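Local structure of protein-tyrosine-phosphatase PTP1 (6KRW) at residues A[66-71]-A[239-244]; A[107-112]-A[121-126]; A[233-238]-A[245-250]; A[269-274]-A[280-285]. The protein removes phosphate from phosphotyrosine in proteins, among them the MAP kinase MPK6, and thereby tempers plant defence responses. All coordinates share one frame; numbering follows the deposited sequence.

Contact 1: residues A[66-71]-A[239-244]; sequences SDVVPF and AGIGRT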
# COMPACT_ATOMS: atom_id res chain seq x y z
N SER A 66 -10.17 8.09 13.88
CA SER A 66 -9.67 9.36 14.47
C SER A 66 -8.17 9.29 14.79
O SER A 66 -7.54 10.37 14.86
CB SER A 66 -10.48 9.71 15.68
OG SER A 66 -10.32 8.74 16.70
N ASP A 67 -7.60 8.10 14.99
CA ASP A 67 -6.19 7.94 15.43
C ASP A 67 -5.33 7.40 14.28
O ASP A 67 -4.17 7.01 14.53
CB ASP A 67 -6.14 7.03 16.66
CG ASP A 67 -6.76 5.66 16.44
OD1 ASP A 67 -7.45 5.47 15.42
OD2 ASP A 67 -6.57 4.79 17.30
N VAL A 68 -5.85 7.36 13.05
CA VAL A 68 -5.02 6.94 11.89
C VAL A 68 -5.06 8.06 10.87
O VAL A 68 -6.04 8.23 10.14
CB VAL A 68 -5.47 5.61 11.27
CG1 VAL A 68 -4.53 5.25 10.12
CG2 VAL A 68 -5.52 4.50 12.31
N VAL A 69 -4.03 8.89 10.90
CA VAL A 69 -3.93 10.13 10.12
C VAL A 69 -2.48 10.25 9.66
O VAL A 69 -1.58 9.70 10.31
CB VAL A 69 -4.32 11.36 10.95
CG1 VAL A 69 -5.79 11.35 11.30
CG2 VAL A 69 -3.48 11.50 12.21
N PRO A 70 -2.25 10.96 8.54
CA PRO A 70 -0.89 11.19 8.07
C PRO A 70 -0.20 12.31 8.87
O PRO A 70 -0.84 13.26 9.27
CB PRO A 70 -1.08 11.62 6.61
CG PRO A 70 -2.40 12.39 6.66
CD PRO A 70 -3.25 11.59 7.66
N PHE A 71 1.10 12.13 9.00
CA PHE A 71 1.96 13.21 9.54
C PHE A 71 1.98 14.39 8.59
O PHE A 71 1.99 14.23 7.35
CB PHE A 71 3.37 12.66 9.72
CG PHE A 71 3.47 11.46 10.62
CD1 PHE A 71 2.87 11.44 11.87
CD2 PHE A 71 4.20 10.34 10.24
CE1 PHE A 71 2.98 10.33 12.70
CE2 PHE A 71 4.30 9.22 11.05
CZ PHE A 71 3.69 9.22 12.28
N ALA A 239 -7.98 1.24 7.22
CA ALA A 239 -7.24 2.37 7.83
C ALA A 239 -6.00 2.71 7.01
O ALA A 239 -5.49 3.85 7.18
CB ALA A 239 -6.87 2.04 9.24
N GLY A 240 -5.52 1.80 6.19
CA GLY A 240 -4.30 1.98 5.39
C GLY A 240 -3.02 1.83 6.20
O GLY A 240 -2.04 2.52 5.84
N ILE A 241 -3.00 0.99 7.21
CA ILE A 241 -1.76 0.75 7.99
C ILE A 241 -1.45 -0.73 8.23
O ILE A 241 -0.30 -1.10 8.10
CB ILE A 241 -1.75 1.57 9.30
CG1 ILE A 241 -2.92 1.26 10.23
CG2 ILE A 241 -1.64 3.06 9.00
CD1 ILE A 241 -2.81 1.89 11.59
N GLY A 242 -2.45 -1.60 8.52
CA GLY A 242 -2.11 -2.98 8.90
C GLY A 242 -1.83 -3.83 7.67
O GLY A 242 -0.68 -4.19 7.42
N ARG A 243 -2.89 -4.14 6.93
CA ARG A 243 -2.71 -4.89 5.68
C ARG A 243 -1.85 -4.07 4.72
O ARG A 243 -0.99 -4.61 4.12
CB ARG A 243 -4.10 -5.22 5.13
CG ARG A 243 -4.85 -6.20 6.03
CD ARG A 243 -6.32 -6.32 5.70
NE ARG A 243 -7.09 -5.17 6.15
CZ ARG A 243 -8.41 -5.07 6.04
NH1 ARG A 243 -9.12 -6.08 5.54
NH2 ARG A 243 -9.03 -3.98 6.44
N THR A 244 -2.10 -2.78 4.63
CA THR A 244 -1.34 -1.87 3.74
C THR A 244 0.15 -1.92 4.09
O THR A 244 0.95 -2.08 3.22
CB THR A 244 -1.89 -0.46 3.88
OG1 THR A 244 -3.19 -0.44 3.31
CG2 THR A 244 -1.04 0.58 3.17
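V68 drives its forked end against A239 and I241, and every touch of this contact passes through it. The tight part lies at CG1: it sits 3.4 Å from the carbonyl oxygen A239 O, and 3.8 Å from I241 CG2. V68 and I241 meet tip to tip, for CG2 of the valine also stands 3.8 Å from I241 CD1. With CG1 anti to the backbone nitrogen (chi1 -178°), V68 spreads both methyls over the two partners. Toward the A239 methyl the fit is looser, V68 CG1 being 4.1 Å from A239 CB. The segment 66-71 follows directly on the KNRY sequence of the phosphotyrosine recognition loop of classical tyrosine phosphatases, while 239-244 belongs to the P-loop of the HCSAGIGRT signature. Here the backbone N atoms of A239, I241 and G242 and NE of R243 bind a citrate, an anion probably from the crystallisation liquor. The P-loop thus turns its amides to the anion and its apolar groups to V68, where small or branched aliphatic residues fit; G240, with positive phi, suits the turn. Shortening V68 to an alanine would take away both methyls and would probably leave I241 CG2 and CD1 without their mates and a gap over the A239 carbonyl. S66 and D67 form the solvent side of the recognition loop, and their polar ends reach none of 239-244.

Contact 2: residues A[107-112]-A[121-126]; sequences IATQGP and WEMVIQ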
# COMPACT_ATOMS: atom_id res chain seq x y z
N ILE A 107 1.81 5.42 -1.97
CA ILE A 107 0.87 6.23 -1.19
C ILE A 107 0.02 5.31 -0.35
O ILE A 107 -0.80 4.54 -0.92
CB ILE A 107 0.06 7.19 -2.05
CG1 ILE A 107 0.97 8.25 -2.68
CG2 ILE A 107 -1.04 7.83 -1.24
CD1 ILE A 107 0.26 9.12 -3.69
N ALA A 108 0.24 5.30 0.95
CA ALA A 108 -0.57 4.52 1.90
C ALA A 108 -1.74 5.38 2.31
O ALA A 108 -1.53 6.51 2.78
CB ALA A 108 0.24 4.07 3.08
N THR A 109 -2.97 4.90 2.07
CA THR A 109 -4.15 5.75 2.31
C THR A 109 -5.28 4.90 2.89
O THR A 109 -5.21 3.67 2.83
CB THR A 109 -4.51 6.50 1.03
OG1 THR A 109 -5.53 7.44 1.30
CG2 THR A 109 -4.96 5.57 -0.07
N GLN A 110 -6.27 5.53 3.47
CA GLN A 110 -7.46 4.84 4.02
C GLN A 110 -8.39 4.46 2.87
O GLN A 110 -8.27 4.99 1.78
CB GLN A 110 -8.19 5.76 5.00
CG GLN A 110 -8.84 6.93 4.31
CD GLN A 110 -9.46 7.92 5.26
OE1 GLN A 110 -9.29 7.84 6.47
NE2 GLN A 110 -10.24 8.82 4.68
N GLY A 111 -9.25 3.49 3.15
CA GLY A 111 -10.32 3.15 2.18
C GLY A 111 -11.19 4.40 2.10
O GLY A 111 -11.63 4.93 3.12
N PRO A 112 -11.44 5.05 0.90
CA PRO A 112 -12.18 6.32 0.75
C PRO A 112 -13.58 6.28 1.35
O PRO A 112 -14.26 5.25 1.28
CB PRO A 112 -12.25 6.55 -0.77
CG PRO A 112 -11.05 5.81 -1.29
CD PRO A 112 -10.84 4.64 -0.37
N TRP A 121 -9.77 10.43 -6.16
CA TRP A 121 -9.47 10.40 -7.60
C TRP A 121 -8.65 11.61 -8.02
O TRP A 121 -7.82 11.46 -8.93
CB TRP A 121 -10.75 10.22 -8.41
CG TRP A 121 -11.26 8.82 -8.31
CD1 TRP A 121 -12.42 8.39 -7.73
CD2 TRP A 121 -10.59 7.65 -8.81
NE1 TRP A 121 -12.53 7.03 -7.85
CE2 TRP A 121 -11.43 6.55 -8.51
CE3 TRP A 121 -9.38 7.43 -9.49
CZ2 TRP A 121 -11.08 5.25 -8.87
CZ3 TRP A 121 -9.04 6.14 -9.84
CH2 TRP A 121 -9.87 5.07 -9.51
N GLU A 122 -8.87 12.76 -7.37
CA GLU A 122 -8.06 13.96 -7.67
C GLU A 122 -6.60 13.64 -7.31
O GLU A 122 -5.71 13.98 -8.10
CB GLU A 122 -8.57 15.15 -6.88
CG GLU A 122 -7.83 16.42 -7.22
CD GLU A 122 -8.18 17.05 -8.55
OE1 GLU A 122 -9.31 16.88 -8.99
OE2 GLU A 122 -7.33 17.77 -9.11
N MET A 123 -6.38 12.96 -6.19
CA MET A 123 -5.00 12.56 -5.79
C MET A 123 -4.42 11.61 -6.86
O MET A 123 -3.26 11.76 -7.26
CB MET A 123 -5.02 11.86 -4.43
CG MET A 123 -3.66 11.37 -4.01
SD MET A 123 -3.66 10.64 -2.35
CE MET A 123 -4.60 9.13 -2.65
N VAL A 124 -5.20 10.64 -7.32
CA VAL A 124 -4.73 9.67 -8.35
C VAL A 124 -4.26 10.44 -9.59
O VAL A 124 -3.19 10.12 -10.13
CB VAL A 124 -5.84 8.67 -8.71
CG1 VAL A 124 -5.46 7.84 -9.92
CG2 VAL A 124 -6.19 7.79 -7.53
N ILE A 125 -5.07 11.39 -10.05
CA ILE A 125 -4.72 12.16 -11.27
C ILE A 125 -3.50 13.03 -10.99
O ILE A 125 -2.54 13.00 -11.79
CB ILE A 125 -5.92 12.98 -11.75
CG1 ILE A 125 -7.07 12.04 -12.15
CG2 ILE A 125 -5.51 13.92 -12.87
CD1 ILE A 125 -8.36 12.78 -12.45
N GLN A 126 -3.52 13.79 -9.89
CA GLN A 126 -2.44 14.77 -9.61
C GLN A 126 -1.10 14.05 -9.42
O GLN A 126 -0.08 14.60 -9.85
CB GLN A 126 -2.79 15.59 -8.37
CG GLN A 126 -3.91 16.59 -8.59
CD GLN A 126 -4.09 17.53 -7.42
OE1 GLN A 126 -3.33 17.47 -6.45
NE2 GLN A 126 -5.08 18.40 -7.52
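No ring or amide enters where I107 and T109 meet M123; the flat groups of the helix serve other neighbours. The fold here is a beta-alpha-beta crossover: strand 106-109, helix 117-126 and strand 131-134, the two strands parallel with 233-236 between them in the sheet. The indole of W121 packs on L182, V184, I163 and L165 and meets the ring of F160, while its NE1 bonds to Y150 O. The E122 carboxylate and the Q126 amide, one helical turn apart, are joined by a hydrogen bond from NE2 to OE2 of 2.8 Å. It uses the anti lone pair of OE2, with the oxygen tilted 23° out of the amide plane, and the angle at the hydrogen is 144°. Y186 OH shares OE2, and Q126 NE2 has a second partner in P80 O. Across the interface M123 does the reaching. Its chain runs extended, CG anti to the backbone N (chi1 177°), and then bends at the sulfur, which suits an unbranched residue spanning backbones 9.7 Å apart at the nearest CA pair, I107 and V124. I107 slides past it in the opposite direction, its CG2 4.0 Å from M123 SD and equally far from CE. T109 lies farther off: its OG1 is 4.4 Å from M123 CE and bonds instead to N91 O.

Contact 3: residues A[233-238]-A[245-250]; sequences IIVHCS and GTYCAI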
# COMPACT_ATOMS: atom_id res chain seq x y z
N ILE A 233 2.64 3.89 -6.22
CA ILE A 233 1.61 2.82 -6.12
C ILE A 233 0.72 3.13 -4.93
O ILE A 233 1.22 3.21 -3.81
CB ILE A 233 2.26 1.44 -5.97
CG1 ILE A 233 3.05 1.08 -7.22
CG2 ILE A 233 1.24 0.39 -5.59
CD1 ILE A 233 3.91 -0.13 -7.06
N ILE A 234 -0.56 3.33 -5.18
CA ILE A 234 -1.53 3.47 -4.08
C ILE A 234 -1.74 2.12 -3.43
O ILE A 234 -2.00 1.16 -4.14
CB ILE A 234 -2.83 4.13 -4.55
CG1 ILE A 234 -2.58 5.59 -4.91
CG2 ILE A 234 -3.89 4.00 -3.50
CD1 ILE A 234 -3.73 6.25 -5.65
N VAL A 235 -1.66 2.05 -2.13
CA VAL A 235 -2.00 0.84 -1.35
C VAL A 235 -2.97 1.23 -0.28
O VAL A 235 -2.70 2.21 0.46
CB VAL A 235 -0.79 0.09 -0.79
CG1 VAL A 235 -1.21 -1.21 -0.14
CG2 VAL A 235 0.30 -0.13 -1.81
N HIS A 236 -4.11 0.55 -0.20
CA HIS A 236 -5.08 0.91 0.85
C HIS A 236 -5.80 -0.34 1.34
O HIS A 236 -5.95 -1.31 0.58
CB HIS A 236 -6.06 1.98 0.39
CG HIS A 236 -7.20 1.50 -0.46
ND1 HIS A 236 -8.36 1.07 0.13
CD2 HIS A 236 -7.39 1.52 -1.78
CE1 HIS A 236 -9.23 0.73 -0.85
NE2 HIS A 236 -8.64 0.98 -2.05
N CYS A 237 -6.25 -0.29 2.57
CA CYS A 237 -7.18 -1.29 3.13
C CYS A 237 -8.31 -0.47 3.74
O CYS A 237 -8.91 0.31 3.01
CB CYS A 237 -6.46 -2.24 4.10
SG CYS A 237 -5.39 -1.44 5.33
N SER A 238 -8.58 -0.64 5.01
CA SER A 238 -9.59 0.21 5.64
C SER A 238 -8.90 1.44 6.28
O SER A 238 -9.24 2.54 5.89
CB SER A 238 -10.41 -0.55 6.62
OG SER A 238 -11.51 0.24 6.99
N GLY A 245 0.48 -1.77 5.37
CA GLY A 245 1.91 -1.78 5.76
C GLY A 245 2.56 -3.11 5.49
O GLY A 245 3.72 -3.17 5.08
N THR A 246 1.83 -4.21 5.72
CA THR A 246 2.35 -5.56 5.47
C THR A 246 2.65 -5.70 3.98
O THR A 246 3.72 -6.17 3.64
CB THR A 246 1.35 -6.60 6.01
OG1 THR A 246 1.06 -6.36 7.38
CG2 THR A 246 1.83 -8.02 5.82
N TYR A 247 1.69 -5.37 3.09
CA TYR A 247 1.95 -5.48 1.64
C TYR A 247 3.18 -4.63 1.27
O TYR A 247 4.08 -5.09 0.57
CB TYR A 247 0.74 -5.10 0.77
CG TYR A 247 1.16 -5.21 -0.66
CD1 TYR A 247 1.21 -6.46 -1.28
CD2 TYR A 247 1.60 -4.11 -1.36
CE1 TYR A 247 1.76 -6.57 -2.54
CE2 TYR A 247 2.15 -4.22 -2.62
CZ TYR A 247 2.21 -5.46 -3.21
OH TYR A 247 2.83 -5.54 -4.38
N CYS A 248 3.18 -3.38 1.70
CA CYS A 248 4.32 -2.46 1.35
C CYS A 248 5.65 -3.09 1.82
O CYS A 248 6.63 -2.99 1.11
CB CYS A 248 4.11 -1.09 1.97
SG CYS A 248 2.77 -0.15 1.22
N ALA A 249 5.68 -3.69 3.01
CA ALA A 249 6.93 -4.27 3.54
C ALA A 249 7.41 -5.39 2.63
O ALA A 249 8.62 -5.52 2.37
CB ALA A 249 6.76 -4.72 4.96
N ILE A 250 6.49 -6.24 2.16
CA ILE A 250 6.92 -7.37 1.29
C ILE A 250 7.45 -6.81 -0.03
O ILE A 250 8.55 -7.20 -0.48
CB ILE A 250 5.73 -8.33 1.09
CG1 ILE A 250 5.28 -8.94 2.42
CG2 ILE A 250 6.07 -9.39 0.03
CD1 ILE A 250 3.85 -9.54 2.39
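V235 overlaps C248 and Y247 with one of its two methyls. CG2 stands 3.9 Å from C248 SG, and 4.2 Å from Y247 CD2, which it approaches obliquely. With CG1 anti to the backbone N (chi1 -174°), CG2 falls anti to the carbonyl carbon and faces the helix. C248 brings its sulfur to the strand from the flank of the helix, and SG is also 4.1 Å from V235 CB. A beta-branched valine suits the strand, and the slim cysteine lets the helix come close, with CA atoms of V235 and C248 7.6 Å apart. This is the strand-loop-helix unit of the tyrosine phosphatase fold: strand 233-236 leads into the P-loop, which begins with the nucleophile C237, and helix 242-259 leaves it. Y247 belongs to the apolar layer through its ring alone, since its hydroxyl bonds to H251 ND1. Just beyond V235, H236 ND1 donates to C237 O over 3.0 Å with an angle of 163° at the hydrogen. The donor lies in the carbonyl plane, on a lone pair, and the oxygen lies close to the imidazole plane. NE2 is hydrogen-bonded to Y150 OH, and the imidazole is therefore gripped at both nitrogens.

Contact 4: residues A[269-274]-A[280-285]; sequences KTVALF and GMVQTM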
# COMPACT_ATOMS: atom_id res chain seq x y z
N LYS A 269 13.90 -2.90 10.95
CA LYS A 269 14.31 -1.53 10.59
C LYS A 269 13.41 -0.95 9.51
O LYS A 269 12.99 0.21 9.58
CB LYS A 269 15.77 -1.57 10.16
CG LYS A 269 16.40 -0.21 9.92
CD LYS A 269 17.86 -0.32 9.53
CE LYS A 269 18.61 0.99 9.59
NZ LYS A 269 18.23 1.86 8.46
N THR A 270 13.02 -1.79 8.52
CA THR A 270 12.09 -1.32 7.48
C THR A 270 10.76 -0.92 8.10
O THR A 270 10.20 0.11 7.73
CB THR A 270 11.92 -2.40 6.41
OG1 THR A 270 13.17 -2.61 5.78
CG2 THR A 270 10.86 -1.99 5.39
N VAL A 271 10.21 -1.80 8.95
CA VAL A 271 8.90 -1.48 9.56
C VAL A 271 9.02 -0.22 10.45
O VAL A 271 8.12 0.58 10.45
CB VAL A 271 8.33 -2.70 10.30
CG1 VAL A 271 7.08 -2.32 11.07
CG2 VAL A 271 8.00 -3.82 9.31
N ALA A 272 10.15 -0.06 11.16
CA ALA A 272 10.31 1.15 11.98
C ALA A 272 10.34 2.39 11.06
O ALA A 272 9.76 3.42 11.43
CB ALA A 272 11.60 1.06 12.77
N LEU A 273 11.00 2.28 9.91
CA LEU A 273 11.02 3.41 8.95
C LEU A 273 9.62 3.71 8.43
O LEU A 273 9.18 4.84 8.36
CB LEU A 273 11.98 3.11 7.82
CG LEU A 273 12.10 4.18 6.74
CD1 LEU A 273 12.47 5.55 7.32
CD2 LEU A 273 13.15 3.77 5.72
N PHE A 274 8.90 2.63 8.10
CA PHE A 274 7.50 2.83 7.65
C PHE A 274 6.68 3.54 8.72
O PHE A 274 5.86 4.40 8.40
CB PHE A 274 6.83 1.49 7.34
CG PHE A 274 7.19 0.83 6.04
CD1 PHE A 274 8.17 1.32 5.19
CD2 PHE A 274 6.50 -0.31 5.66
CE1 PHE A 274 8.43 0.70 3.97
CE2 PHE A 274 6.82 -0.95 4.47
CZ PHE A 274 7.74 -0.43 3.61
N GLY A 280 1.72 3.29 12.87
CA GLY A 280 1.13 1.95 13.09
C GLY A 280 1.25 1.02 11.90
O GLY A 280 0.59 -0.04 11.90
N MET A 281 2.06 1.31 10.90
CA MET A 281 2.23 0.38 9.76
C MET A 281 2.65 -0.99 10.28
O MET A 281 3.55 -1.09 11.06
CB MET A 281 3.27 0.93 8.78
CG MET A 281 2.81 2.19 8.09
SD MET A 281 1.82 1.89 6.61
CE MET A 281 3.13 1.63 5.43
N VAL A 282 1.92 -2.04 9.81
CA VAL A 282 2.02 -3.46 10.26
C VAL A 282 1.41 -3.54 11.65
O VAL A 282 2.08 -3.23 12.65
CB VAL A 282 3.43 -4.09 10.17
CG1 VAL A 282 3.37 -5.61 10.42
CG2 VAL A 282 4.06 -3.83 8.83
N GLN A 283 0.14 -3.95 11.73
CA GLN A 283 -0.63 -3.83 12.98
C GLN A 283 -0.43 -4.99 13.95
O GLN A 283 -0.52 -4.74 15.16
CB GLN A 283 -2.10 -3.60 12.66
CG GLN A 283 -2.37 -2.17 12.25
CD GLN A 283 -2.49 -1.35 13.51
OE1 GLN A 283 -3.46 -1.48 14.25
NE2 GLN A 283 -1.49 -0.51 13.75
N THR A 284 -0.19 -6.20 13.48
CA THR A 284 -0.23 -7.35 14.42
C THR A 284 1.01 -8.23 14.29
O THR A 284 1.64 -8.21 13.25
CB THR A 284 -1.49 -8.21 14.21
OG1 THR A 284 -1.34 -8.90 12.97
CG2 THR A 284 -2.78 -7.41 14.19
N MET A 285 1.25 -9.04 15.30
CA MET A 285 2.40 -9.97 15.23
C MET A 285 2.15 -11.01 14.13
O MET A 285 3.11 -11.37 13.44
CB MET A 285 2.64 -10.65 16.58
CG MET A 285 3.88 -11.51 16.61
SD MET A 285 4.18 -12.31 18.21
CE MET A 285 4.71 -10.89 19.17
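With CG anti to the carbonyl carbon, M281 bends at chi2 (-86°) and chi3 (-83°), bringing its methyl to F274. There CE lies 3.9 Å from F274 CD2, approaching the ring obliquely. Nearer the backbones, F274 CB is 3.9 Å from M281 CB, and M281 CG rests 3.8 Å from the carbonyl oxygen F274 O. A flexible, unbranched thioether suits this curved path. T270 CG2 from the preceding turn of the same helix lies over one face of the phenyl ring, offset toward the rim. Beside this pair, V271 and V282 cross at about a right angle: V271 CG2 is 4.0 Å from V282 CG2, while V271 CG1 is 3.7 Å from M281 O. That carbonyl oxygen is bonded to R275 NE, and V282 O to R275 NH2, so one arginine ties down both peptides beside the apolar patch. A serine in place of M281 would probably open a gap beside F274 and leave its ring less firmly held on that side. Farther along, Q283 NE2 donates to G280 O, 2.8 Å long and nearly straight at 171°, with the donor in the carbonyl plane. G280 has positive phi, which favours glycine, and the space where a CB would sit is taken by Q283 NE2. T284 then N-caps helix 285-303. Helix 267-277 here backs the Q-loop of classical tyrosine phosphatases, whose glutamine, Q283, is by similarity a substrate-binding residue.

All four contacts are buried, but the centre of contact 3 lies about 2 Å from the chain centre, those of the others 11 to 13 Å. Contacts 1 and 4 include exposed residues (S66, D67; K269), contact 2 partly exposed ones. Contacts 1 and 3 share helix 242-259 and divide the P-loop. Contacts 2 and 3 meet where I107 O and V235 N probably bond between neighbouring strands. Contact 4 reaches helix 242-259 through F274, at A249, and the loop before it through V282 N, probably hydrogen-bonded to I241 O. Aliphatic contact is common to all; sulfur enters in contacts 2, 3 and 4. P-loop amides and R243 bind citrate, Q283 bonds to G280, E122 to Q126.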